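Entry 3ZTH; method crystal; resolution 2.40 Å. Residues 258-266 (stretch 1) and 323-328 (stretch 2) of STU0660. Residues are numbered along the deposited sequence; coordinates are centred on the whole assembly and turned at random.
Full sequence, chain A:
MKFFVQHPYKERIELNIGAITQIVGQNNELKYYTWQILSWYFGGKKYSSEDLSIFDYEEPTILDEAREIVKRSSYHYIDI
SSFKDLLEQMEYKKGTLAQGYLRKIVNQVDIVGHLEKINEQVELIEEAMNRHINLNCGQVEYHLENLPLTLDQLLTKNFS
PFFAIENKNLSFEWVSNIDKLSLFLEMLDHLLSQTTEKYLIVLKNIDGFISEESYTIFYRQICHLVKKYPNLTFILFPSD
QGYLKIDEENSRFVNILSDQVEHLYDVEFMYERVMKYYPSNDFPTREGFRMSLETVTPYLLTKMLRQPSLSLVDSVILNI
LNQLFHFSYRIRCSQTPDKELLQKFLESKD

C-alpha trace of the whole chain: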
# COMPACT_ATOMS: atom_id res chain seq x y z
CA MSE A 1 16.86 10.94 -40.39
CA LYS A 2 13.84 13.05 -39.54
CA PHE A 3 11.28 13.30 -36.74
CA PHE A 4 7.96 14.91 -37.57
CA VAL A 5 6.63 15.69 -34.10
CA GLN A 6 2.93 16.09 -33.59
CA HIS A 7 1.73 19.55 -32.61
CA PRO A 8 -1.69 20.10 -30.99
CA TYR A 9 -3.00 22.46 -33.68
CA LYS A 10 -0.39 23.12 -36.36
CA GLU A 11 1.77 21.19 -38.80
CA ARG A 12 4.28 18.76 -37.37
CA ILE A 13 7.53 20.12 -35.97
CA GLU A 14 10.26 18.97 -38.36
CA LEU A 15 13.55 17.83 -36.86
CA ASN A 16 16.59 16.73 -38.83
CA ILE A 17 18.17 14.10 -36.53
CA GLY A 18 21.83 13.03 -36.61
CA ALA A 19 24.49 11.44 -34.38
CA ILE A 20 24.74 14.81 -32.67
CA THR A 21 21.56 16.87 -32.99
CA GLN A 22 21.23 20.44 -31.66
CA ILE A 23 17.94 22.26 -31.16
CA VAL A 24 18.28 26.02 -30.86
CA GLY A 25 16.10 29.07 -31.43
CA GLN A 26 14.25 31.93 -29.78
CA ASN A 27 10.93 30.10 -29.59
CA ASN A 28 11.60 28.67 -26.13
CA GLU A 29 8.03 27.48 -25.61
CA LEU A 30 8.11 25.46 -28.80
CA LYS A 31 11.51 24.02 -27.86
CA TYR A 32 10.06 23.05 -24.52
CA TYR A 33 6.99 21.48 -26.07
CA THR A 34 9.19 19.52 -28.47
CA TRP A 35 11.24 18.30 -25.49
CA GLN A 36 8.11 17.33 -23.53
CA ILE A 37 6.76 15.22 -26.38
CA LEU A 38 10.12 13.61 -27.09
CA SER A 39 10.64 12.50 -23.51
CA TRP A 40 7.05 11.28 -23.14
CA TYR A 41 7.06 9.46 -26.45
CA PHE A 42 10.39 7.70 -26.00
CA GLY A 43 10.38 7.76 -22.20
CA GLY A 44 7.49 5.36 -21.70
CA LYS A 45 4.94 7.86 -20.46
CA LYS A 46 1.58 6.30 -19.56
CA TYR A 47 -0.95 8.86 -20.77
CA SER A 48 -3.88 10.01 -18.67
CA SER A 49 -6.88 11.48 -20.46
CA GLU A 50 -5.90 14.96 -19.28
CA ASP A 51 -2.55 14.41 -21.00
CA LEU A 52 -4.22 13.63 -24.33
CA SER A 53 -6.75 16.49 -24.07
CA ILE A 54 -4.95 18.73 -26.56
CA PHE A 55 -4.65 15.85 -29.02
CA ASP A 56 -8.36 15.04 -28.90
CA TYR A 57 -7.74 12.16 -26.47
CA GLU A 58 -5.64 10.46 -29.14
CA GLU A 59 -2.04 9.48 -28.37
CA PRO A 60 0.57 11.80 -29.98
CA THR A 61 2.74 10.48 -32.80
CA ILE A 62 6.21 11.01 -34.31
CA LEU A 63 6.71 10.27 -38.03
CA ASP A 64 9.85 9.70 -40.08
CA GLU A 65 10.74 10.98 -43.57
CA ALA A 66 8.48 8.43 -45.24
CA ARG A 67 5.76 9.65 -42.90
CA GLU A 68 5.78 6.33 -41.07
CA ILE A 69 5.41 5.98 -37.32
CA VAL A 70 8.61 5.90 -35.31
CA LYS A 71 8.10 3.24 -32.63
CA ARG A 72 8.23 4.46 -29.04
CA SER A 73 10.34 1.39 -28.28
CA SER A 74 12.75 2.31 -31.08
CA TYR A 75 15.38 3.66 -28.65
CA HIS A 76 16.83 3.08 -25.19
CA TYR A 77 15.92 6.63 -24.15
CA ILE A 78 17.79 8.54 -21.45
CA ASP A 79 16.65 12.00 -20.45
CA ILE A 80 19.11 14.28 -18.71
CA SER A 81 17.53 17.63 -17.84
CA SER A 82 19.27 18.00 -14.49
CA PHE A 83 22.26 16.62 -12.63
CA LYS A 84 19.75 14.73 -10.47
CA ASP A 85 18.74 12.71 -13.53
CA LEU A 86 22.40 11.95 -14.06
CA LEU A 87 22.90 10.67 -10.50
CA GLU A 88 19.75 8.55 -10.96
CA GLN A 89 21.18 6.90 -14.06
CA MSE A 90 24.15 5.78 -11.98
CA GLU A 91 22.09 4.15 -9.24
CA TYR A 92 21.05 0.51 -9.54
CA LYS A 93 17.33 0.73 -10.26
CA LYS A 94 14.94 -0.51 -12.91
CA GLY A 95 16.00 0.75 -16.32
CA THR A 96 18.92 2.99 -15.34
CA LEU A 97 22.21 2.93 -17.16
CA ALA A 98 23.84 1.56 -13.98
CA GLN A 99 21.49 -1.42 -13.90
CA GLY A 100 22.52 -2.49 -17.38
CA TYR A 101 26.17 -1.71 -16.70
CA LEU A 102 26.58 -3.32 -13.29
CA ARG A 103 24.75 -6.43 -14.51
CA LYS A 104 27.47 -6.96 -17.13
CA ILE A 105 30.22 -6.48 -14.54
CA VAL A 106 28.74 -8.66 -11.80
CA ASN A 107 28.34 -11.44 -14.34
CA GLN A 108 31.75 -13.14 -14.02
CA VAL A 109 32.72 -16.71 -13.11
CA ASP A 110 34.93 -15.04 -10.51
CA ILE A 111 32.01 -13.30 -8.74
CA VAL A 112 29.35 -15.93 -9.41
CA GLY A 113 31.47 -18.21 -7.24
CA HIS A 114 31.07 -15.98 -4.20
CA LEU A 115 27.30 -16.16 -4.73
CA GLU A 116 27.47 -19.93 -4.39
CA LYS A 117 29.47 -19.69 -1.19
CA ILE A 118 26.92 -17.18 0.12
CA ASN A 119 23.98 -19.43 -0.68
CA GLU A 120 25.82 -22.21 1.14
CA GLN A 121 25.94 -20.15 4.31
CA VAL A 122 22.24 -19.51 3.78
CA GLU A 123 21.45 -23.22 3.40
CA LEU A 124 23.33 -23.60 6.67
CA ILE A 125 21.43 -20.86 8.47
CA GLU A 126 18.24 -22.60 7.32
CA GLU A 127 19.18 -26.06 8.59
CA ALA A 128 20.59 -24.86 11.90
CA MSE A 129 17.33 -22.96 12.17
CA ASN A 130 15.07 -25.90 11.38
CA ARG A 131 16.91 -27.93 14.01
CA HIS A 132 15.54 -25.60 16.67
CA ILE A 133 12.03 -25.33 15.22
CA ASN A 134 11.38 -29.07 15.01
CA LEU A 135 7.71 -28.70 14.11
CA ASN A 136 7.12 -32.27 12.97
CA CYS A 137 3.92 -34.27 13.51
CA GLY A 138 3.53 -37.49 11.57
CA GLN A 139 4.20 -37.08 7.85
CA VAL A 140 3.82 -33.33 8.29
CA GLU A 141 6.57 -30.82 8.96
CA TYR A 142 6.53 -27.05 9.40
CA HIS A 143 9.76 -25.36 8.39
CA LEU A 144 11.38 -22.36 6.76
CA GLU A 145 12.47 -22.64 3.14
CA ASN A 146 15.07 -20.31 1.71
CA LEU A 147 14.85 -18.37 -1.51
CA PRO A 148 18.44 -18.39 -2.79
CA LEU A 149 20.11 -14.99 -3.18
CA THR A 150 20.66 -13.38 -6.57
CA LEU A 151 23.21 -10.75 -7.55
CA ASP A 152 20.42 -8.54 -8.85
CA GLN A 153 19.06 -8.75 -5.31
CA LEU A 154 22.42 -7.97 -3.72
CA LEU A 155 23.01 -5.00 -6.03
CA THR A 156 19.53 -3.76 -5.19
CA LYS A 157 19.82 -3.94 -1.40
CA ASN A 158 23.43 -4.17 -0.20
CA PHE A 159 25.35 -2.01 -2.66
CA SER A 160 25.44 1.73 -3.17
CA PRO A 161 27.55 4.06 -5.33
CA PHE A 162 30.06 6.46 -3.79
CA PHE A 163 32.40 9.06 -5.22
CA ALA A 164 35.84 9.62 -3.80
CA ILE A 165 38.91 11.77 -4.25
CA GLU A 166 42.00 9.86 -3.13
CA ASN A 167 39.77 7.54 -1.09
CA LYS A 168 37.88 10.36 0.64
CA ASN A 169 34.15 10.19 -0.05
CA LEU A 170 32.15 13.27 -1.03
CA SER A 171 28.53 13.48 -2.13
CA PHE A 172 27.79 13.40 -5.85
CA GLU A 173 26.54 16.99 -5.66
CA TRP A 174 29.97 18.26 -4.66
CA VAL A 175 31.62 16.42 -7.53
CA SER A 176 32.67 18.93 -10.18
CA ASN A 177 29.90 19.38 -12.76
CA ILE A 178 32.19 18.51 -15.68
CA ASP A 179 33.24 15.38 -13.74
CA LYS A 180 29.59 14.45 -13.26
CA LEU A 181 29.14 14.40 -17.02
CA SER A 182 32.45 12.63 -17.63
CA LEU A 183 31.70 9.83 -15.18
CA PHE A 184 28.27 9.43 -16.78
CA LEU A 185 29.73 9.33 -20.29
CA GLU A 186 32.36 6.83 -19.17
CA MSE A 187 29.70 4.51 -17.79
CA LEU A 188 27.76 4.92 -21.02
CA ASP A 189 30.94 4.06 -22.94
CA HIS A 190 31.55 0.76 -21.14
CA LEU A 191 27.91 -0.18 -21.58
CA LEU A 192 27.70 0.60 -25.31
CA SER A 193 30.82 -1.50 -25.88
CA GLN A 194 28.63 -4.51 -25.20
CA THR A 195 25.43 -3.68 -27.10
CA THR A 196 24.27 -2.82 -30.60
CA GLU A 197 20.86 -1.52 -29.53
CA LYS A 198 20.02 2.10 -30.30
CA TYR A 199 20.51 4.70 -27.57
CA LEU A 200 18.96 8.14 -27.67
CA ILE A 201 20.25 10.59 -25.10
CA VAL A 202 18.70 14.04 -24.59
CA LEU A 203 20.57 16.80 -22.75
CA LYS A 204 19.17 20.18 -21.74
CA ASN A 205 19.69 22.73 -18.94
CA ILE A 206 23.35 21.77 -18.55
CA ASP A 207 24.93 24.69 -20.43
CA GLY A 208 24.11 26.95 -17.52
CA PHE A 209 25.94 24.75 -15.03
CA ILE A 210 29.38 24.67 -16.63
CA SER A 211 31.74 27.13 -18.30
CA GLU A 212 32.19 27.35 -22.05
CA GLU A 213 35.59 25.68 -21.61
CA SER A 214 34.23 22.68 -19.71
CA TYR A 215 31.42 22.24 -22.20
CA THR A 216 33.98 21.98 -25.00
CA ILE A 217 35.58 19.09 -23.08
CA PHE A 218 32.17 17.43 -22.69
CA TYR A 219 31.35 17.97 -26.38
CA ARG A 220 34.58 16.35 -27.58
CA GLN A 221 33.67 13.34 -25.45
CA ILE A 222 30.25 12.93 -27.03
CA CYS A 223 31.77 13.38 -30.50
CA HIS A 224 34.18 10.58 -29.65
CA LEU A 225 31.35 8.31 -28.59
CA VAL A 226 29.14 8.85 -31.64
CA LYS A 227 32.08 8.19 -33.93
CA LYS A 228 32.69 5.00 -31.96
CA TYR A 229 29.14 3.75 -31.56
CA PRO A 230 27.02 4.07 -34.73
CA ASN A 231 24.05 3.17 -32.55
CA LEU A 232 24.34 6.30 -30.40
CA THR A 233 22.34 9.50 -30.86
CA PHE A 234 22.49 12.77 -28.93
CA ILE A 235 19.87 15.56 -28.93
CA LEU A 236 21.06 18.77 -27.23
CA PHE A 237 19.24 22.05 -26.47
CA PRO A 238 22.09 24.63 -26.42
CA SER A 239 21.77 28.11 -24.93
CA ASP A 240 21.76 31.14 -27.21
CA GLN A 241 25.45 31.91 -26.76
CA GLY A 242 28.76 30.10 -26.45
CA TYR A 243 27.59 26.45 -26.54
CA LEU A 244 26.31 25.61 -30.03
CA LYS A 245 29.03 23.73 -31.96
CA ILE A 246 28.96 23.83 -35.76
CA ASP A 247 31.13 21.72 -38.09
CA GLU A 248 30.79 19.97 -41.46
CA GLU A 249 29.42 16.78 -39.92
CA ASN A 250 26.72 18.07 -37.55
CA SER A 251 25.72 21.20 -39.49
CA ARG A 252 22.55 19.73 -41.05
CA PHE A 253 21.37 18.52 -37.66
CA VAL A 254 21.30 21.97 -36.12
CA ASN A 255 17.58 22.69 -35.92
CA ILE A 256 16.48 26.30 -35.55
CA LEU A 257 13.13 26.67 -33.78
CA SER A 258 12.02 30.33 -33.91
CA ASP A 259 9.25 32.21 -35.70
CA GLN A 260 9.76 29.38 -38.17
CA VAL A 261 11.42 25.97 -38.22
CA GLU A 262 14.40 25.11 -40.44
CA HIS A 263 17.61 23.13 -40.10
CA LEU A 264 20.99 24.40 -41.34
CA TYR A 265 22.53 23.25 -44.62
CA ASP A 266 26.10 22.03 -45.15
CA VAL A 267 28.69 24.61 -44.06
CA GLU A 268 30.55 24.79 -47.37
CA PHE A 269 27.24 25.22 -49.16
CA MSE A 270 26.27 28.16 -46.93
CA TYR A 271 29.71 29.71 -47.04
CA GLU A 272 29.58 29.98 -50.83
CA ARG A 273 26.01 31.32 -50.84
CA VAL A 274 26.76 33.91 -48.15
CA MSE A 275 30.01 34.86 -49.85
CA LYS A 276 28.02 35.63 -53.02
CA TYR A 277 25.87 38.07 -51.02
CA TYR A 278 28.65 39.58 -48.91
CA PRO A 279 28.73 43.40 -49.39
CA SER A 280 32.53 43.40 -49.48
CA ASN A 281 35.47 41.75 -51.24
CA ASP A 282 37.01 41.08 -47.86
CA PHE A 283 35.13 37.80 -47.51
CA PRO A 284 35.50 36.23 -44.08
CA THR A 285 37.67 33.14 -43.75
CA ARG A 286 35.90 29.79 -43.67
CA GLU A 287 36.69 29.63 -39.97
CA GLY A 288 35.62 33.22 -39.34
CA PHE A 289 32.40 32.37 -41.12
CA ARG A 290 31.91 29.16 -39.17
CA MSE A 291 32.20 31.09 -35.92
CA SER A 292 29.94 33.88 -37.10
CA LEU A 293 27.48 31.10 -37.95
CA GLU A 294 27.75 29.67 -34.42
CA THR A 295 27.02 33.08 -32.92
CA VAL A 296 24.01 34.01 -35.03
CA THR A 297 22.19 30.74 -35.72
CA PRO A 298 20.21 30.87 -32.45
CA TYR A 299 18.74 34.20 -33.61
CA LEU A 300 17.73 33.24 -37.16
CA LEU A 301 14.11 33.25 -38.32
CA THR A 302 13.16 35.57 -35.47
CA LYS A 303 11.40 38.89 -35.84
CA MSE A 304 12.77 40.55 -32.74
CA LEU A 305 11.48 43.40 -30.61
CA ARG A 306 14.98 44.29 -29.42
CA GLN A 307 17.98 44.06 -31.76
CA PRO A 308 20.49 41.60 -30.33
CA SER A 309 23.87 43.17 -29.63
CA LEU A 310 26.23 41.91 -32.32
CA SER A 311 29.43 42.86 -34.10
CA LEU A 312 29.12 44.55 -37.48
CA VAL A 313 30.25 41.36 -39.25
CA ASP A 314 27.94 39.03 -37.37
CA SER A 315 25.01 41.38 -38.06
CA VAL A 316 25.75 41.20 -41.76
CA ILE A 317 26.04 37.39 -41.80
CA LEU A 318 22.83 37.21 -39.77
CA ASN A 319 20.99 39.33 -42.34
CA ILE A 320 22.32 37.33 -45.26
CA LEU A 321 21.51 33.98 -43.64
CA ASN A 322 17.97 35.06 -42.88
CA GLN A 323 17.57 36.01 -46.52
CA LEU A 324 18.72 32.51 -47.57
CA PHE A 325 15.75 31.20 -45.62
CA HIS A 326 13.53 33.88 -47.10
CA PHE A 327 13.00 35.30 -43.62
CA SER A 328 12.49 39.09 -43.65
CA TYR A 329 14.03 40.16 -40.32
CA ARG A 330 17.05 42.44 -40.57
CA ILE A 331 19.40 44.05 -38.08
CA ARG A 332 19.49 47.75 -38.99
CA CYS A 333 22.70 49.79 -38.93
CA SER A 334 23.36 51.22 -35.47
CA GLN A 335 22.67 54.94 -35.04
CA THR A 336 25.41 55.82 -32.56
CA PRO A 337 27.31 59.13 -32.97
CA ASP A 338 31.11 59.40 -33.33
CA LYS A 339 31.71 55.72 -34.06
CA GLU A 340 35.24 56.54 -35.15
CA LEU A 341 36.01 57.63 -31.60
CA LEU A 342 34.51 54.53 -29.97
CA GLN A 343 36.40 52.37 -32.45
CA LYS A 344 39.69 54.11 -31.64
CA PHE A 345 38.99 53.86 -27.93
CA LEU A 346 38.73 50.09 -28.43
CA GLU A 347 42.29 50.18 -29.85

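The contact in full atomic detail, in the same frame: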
# COMPACT_ATOMS: atom_id res chain seq x y z
N SER A 258 12.37 28.94 -34.25
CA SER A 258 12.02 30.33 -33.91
C SER A 258 10.64 30.70 -34.44
O SER A 258 9.68 29.98 -34.20
CB SER A 258 13.06 31.31 -34.45
OG SER A 258 14.28 31.28 -33.71
N ASP A 259 10.54 31.82 -35.14
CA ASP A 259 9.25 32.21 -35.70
C ASP A 259 8.92 31.21 -36.80
O ASP A 259 7.80 31.16 -37.31
CB ASP A 259 9.28 33.63 -36.27
CG ASP A 259 9.50 34.68 -35.20
OD1 ASP A 259 9.04 34.48 -34.06
OD2 ASP A 259 10.12 35.71 -35.51
N GLN A 260 9.92 30.41 -37.16
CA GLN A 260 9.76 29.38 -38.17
C GLN A 260 10.74 28.27 -37.84
O GLN A 260 11.64 28.45 -37.01
CB GLN A 260 10.04 29.94 -39.57
CG GLN A 260 8.79 30.01 -40.45
CD GLN A 260 8.73 31.28 -41.28
OE1 GLN A 260 9.68 31.62 -41.99
NE2 GLN A 260 7.60 31.98 -41.19
N VAL A 261 10.54 27.11 -38.46
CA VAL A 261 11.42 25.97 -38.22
C VAL A 261 12.20 25.58 -39.48
O VAL A 261 11.61 25.35 -40.54
CB VAL A 261 10.62 24.75 -37.71
CG1 VAL A 261 11.55 23.54 -37.55
CG2 VAL A 261 9.99 25.07 -36.36
N GLU A 262 13.52 25.50 -39.34
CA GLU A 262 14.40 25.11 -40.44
C GLU A 262 15.65 24.50 -39.83
O GLU A 262 15.98 24.77 -38.67
CB GLU A 262 14.84 26.34 -41.25
CG GLU A 262 13.72 27.24 -41.78
CD GLU A 262 12.98 26.67 -42.99
OE1 GLU A 262 13.37 25.60 -43.51
OE2 GLU A 262 12.00 27.32 -43.43
N HIS A 263 16.36 23.68 -40.59
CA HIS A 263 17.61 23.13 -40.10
C HIS A 263 18.68 23.70 -41.02
O HIS A 263 18.39 24.05 -42.17
CB HIS A 263 17.61 21.60 -40.10
CG HIS A 263 17.38 20.98 -41.44
ND1 HIS A 263 18.28 21.09 -42.48
CD2 HIS A 263 16.38 20.19 -41.90
CE1 HIS A 263 17.85 20.39 -43.51
NE2 HIS A 263 16.69 19.84 -43.19
N LEU A 264 19.91 23.85 -40.52
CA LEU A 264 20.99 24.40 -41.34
C LEU A 264 21.34 23.46 -42.48
O LEU A 264 20.95 22.28 -42.49
CB LEU A 264 22.24 24.66 -40.50
CG LEU A 264 22.20 25.77 -39.44
CD1 LEU A 264 23.54 25.85 -38.73
CD2 LEU A 264 21.85 27.09 -40.09
N TYR A 265 22.07 24.00 -43.45
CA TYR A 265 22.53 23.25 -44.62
C TYR A 265 23.99 22.88 -44.33
O TYR A 265 24.47 23.07 -43.21
CB TYR A 265 22.50 24.12 -45.88
CG TYR A 265 21.15 24.70 -46.25
CD1 TYR A 265 20.08 23.88 -46.65
CD2 TYR A 265 20.95 26.08 -46.27
CE1 TYR A 265 18.86 24.42 -47.06
CE2 TYR A 265 19.74 26.64 -46.68
CZ TYR A 265 18.70 25.81 -47.07
OH TYR A 265 17.53 26.38 -47.51
N ASP A 266 24.69 22.36 -45.33
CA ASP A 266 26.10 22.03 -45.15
C ASP A 266 26.82 23.37 -45.05
O ASP A 266 26.40 24.36 -45.66
CB ASP A 266 26.64 21.25 -46.34
CG ASP A 266 26.08 19.84 -46.43
OD1 ASP A 266 26.30 19.04 -45.49
OD2 ASP A 266 25.39 19.54 -47.43
N GLN A 323 18.01 35.91 -45.14
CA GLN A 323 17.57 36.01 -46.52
C GLN A 323 17.59 34.65 -47.23
O GLN A 323 16.69 34.35 -48.01
CB GLN A 323 18.45 37.02 -47.28
CG GLN A 323 17.98 37.27 -48.69
CD GLN A 323 18.67 38.44 -49.36
OE1 GLN A 323 18.41 38.74 -50.53
NE2 GLN A 323 19.54 39.13 -48.62
N LEU A 324 18.61 33.84 -46.95
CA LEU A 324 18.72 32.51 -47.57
C LEU A 324 17.56 31.61 -47.17
O LEU A 324 17.30 30.60 -47.82
CB LEU A 324 20.03 31.83 -47.18
CG LEU A 324 21.32 32.48 -47.67
CD1 LEU A 324 22.45 31.50 -47.46
CD2 LEU A 324 21.23 32.85 -49.15
N PHE A 325 16.89 31.97 -46.09
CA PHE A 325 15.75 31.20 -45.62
C PHE A 325 14.48 31.98 -45.94
O PHE A 325 13.39 31.63 -45.53
CB PHE A 325 15.85 30.96 -44.11
CG PHE A 325 16.86 29.91 -43.74
CD1 PHE A 325 16.62 28.57 -44.01
CD2 PHE A 325 18.07 30.26 -43.15
CE1 PHE A 325 17.55 27.59 -43.68
CE2 PHE A 325 19.01 29.29 -42.82
CZ PHE A 325 18.75 27.95 -43.08
N HIS A 326 14.65 33.05 -46.71
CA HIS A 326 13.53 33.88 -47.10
C HIS A 326 12.83 34.48 -45.88
O HIS A 326 11.63 34.74 -45.92
CB HIS A 326 12.54 33.06 -47.92
CG HIS A 326 13.12 32.51 -49.18
ND1 HIS A 326 13.67 33.31 -50.16
CD2 HIS A 326 13.26 31.23 -49.62
CE1 HIS A 326 14.13 32.55 -51.14
NE2 HIS A 326 13.89 31.29 -50.84
N PHE A 327 13.58 34.69 -44.80
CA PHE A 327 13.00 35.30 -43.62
C PHE A 327 13.34 36.79 -43.73
O PHE A 327 14.49 37.14 -44.00
CB PHE A 327 13.60 34.72 -42.35
CG PHE A 327 12.79 35.01 -41.12
CD1 PHE A 327 11.59 34.34 -40.89
CD2 PHE A 327 13.20 35.98 -40.21
CE1 PHE A 327 10.82 34.64 -39.76
CE2 PHE A 327 12.43 36.27 -39.08
CZ PHE A 327 11.25 35.60 -38.86
N SER A 328 12.34 37.64 -43.52
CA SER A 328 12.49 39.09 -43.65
C SER A 328 13.23 39.90 -42.57
O SER A 328 13.69 41.01 -42.84
CB SER A 328 11.12 39.72 -43.85
OG SER A 328 10.31 39.54 -42.69

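Two segments far apart in sequence can meet largely around a few aromatic side chains, and STU0660 offers a compact example. Residues 258-266, with a short strand at 261-263, lie beside the end of a helix and the loop that follows it. The backbones stay well apart: the CA atoms of E262 and F325 are 8.1 Å from each other, those of Q260 and F327 8.7 Å. No hydrogen bond crosses the gap; it is bridged mainly by side chains.

Apolar packing centres on F325, which is buried and gives up more surface to the contact than any other residue. Its ring runs nearly parallel to that of Y265, the planes 7° apart, but with centroids 5.3 Å apart the rings are slid and barely overlap; CE2 of Y265 approaches CE1 of F325 to 3.8 Å. CB of E262 lies 3.8 Å from the same CE1, and CD2 of L264 reaches CZ of F325 at 4.4 Å, although the CA-to-CB bond of L264 points away.

Polar atoms meet ring edges, where aromatic C-H groups carry slight positive charge. OE1 of Q260 lies 3.5 Å from CD1 of F327, and OD2 of D259 lies 3.5 Å from CZ of F327. Likewise, the backbone O of H263 sits 3.9 Å from CE1 of F325, near the ring plane.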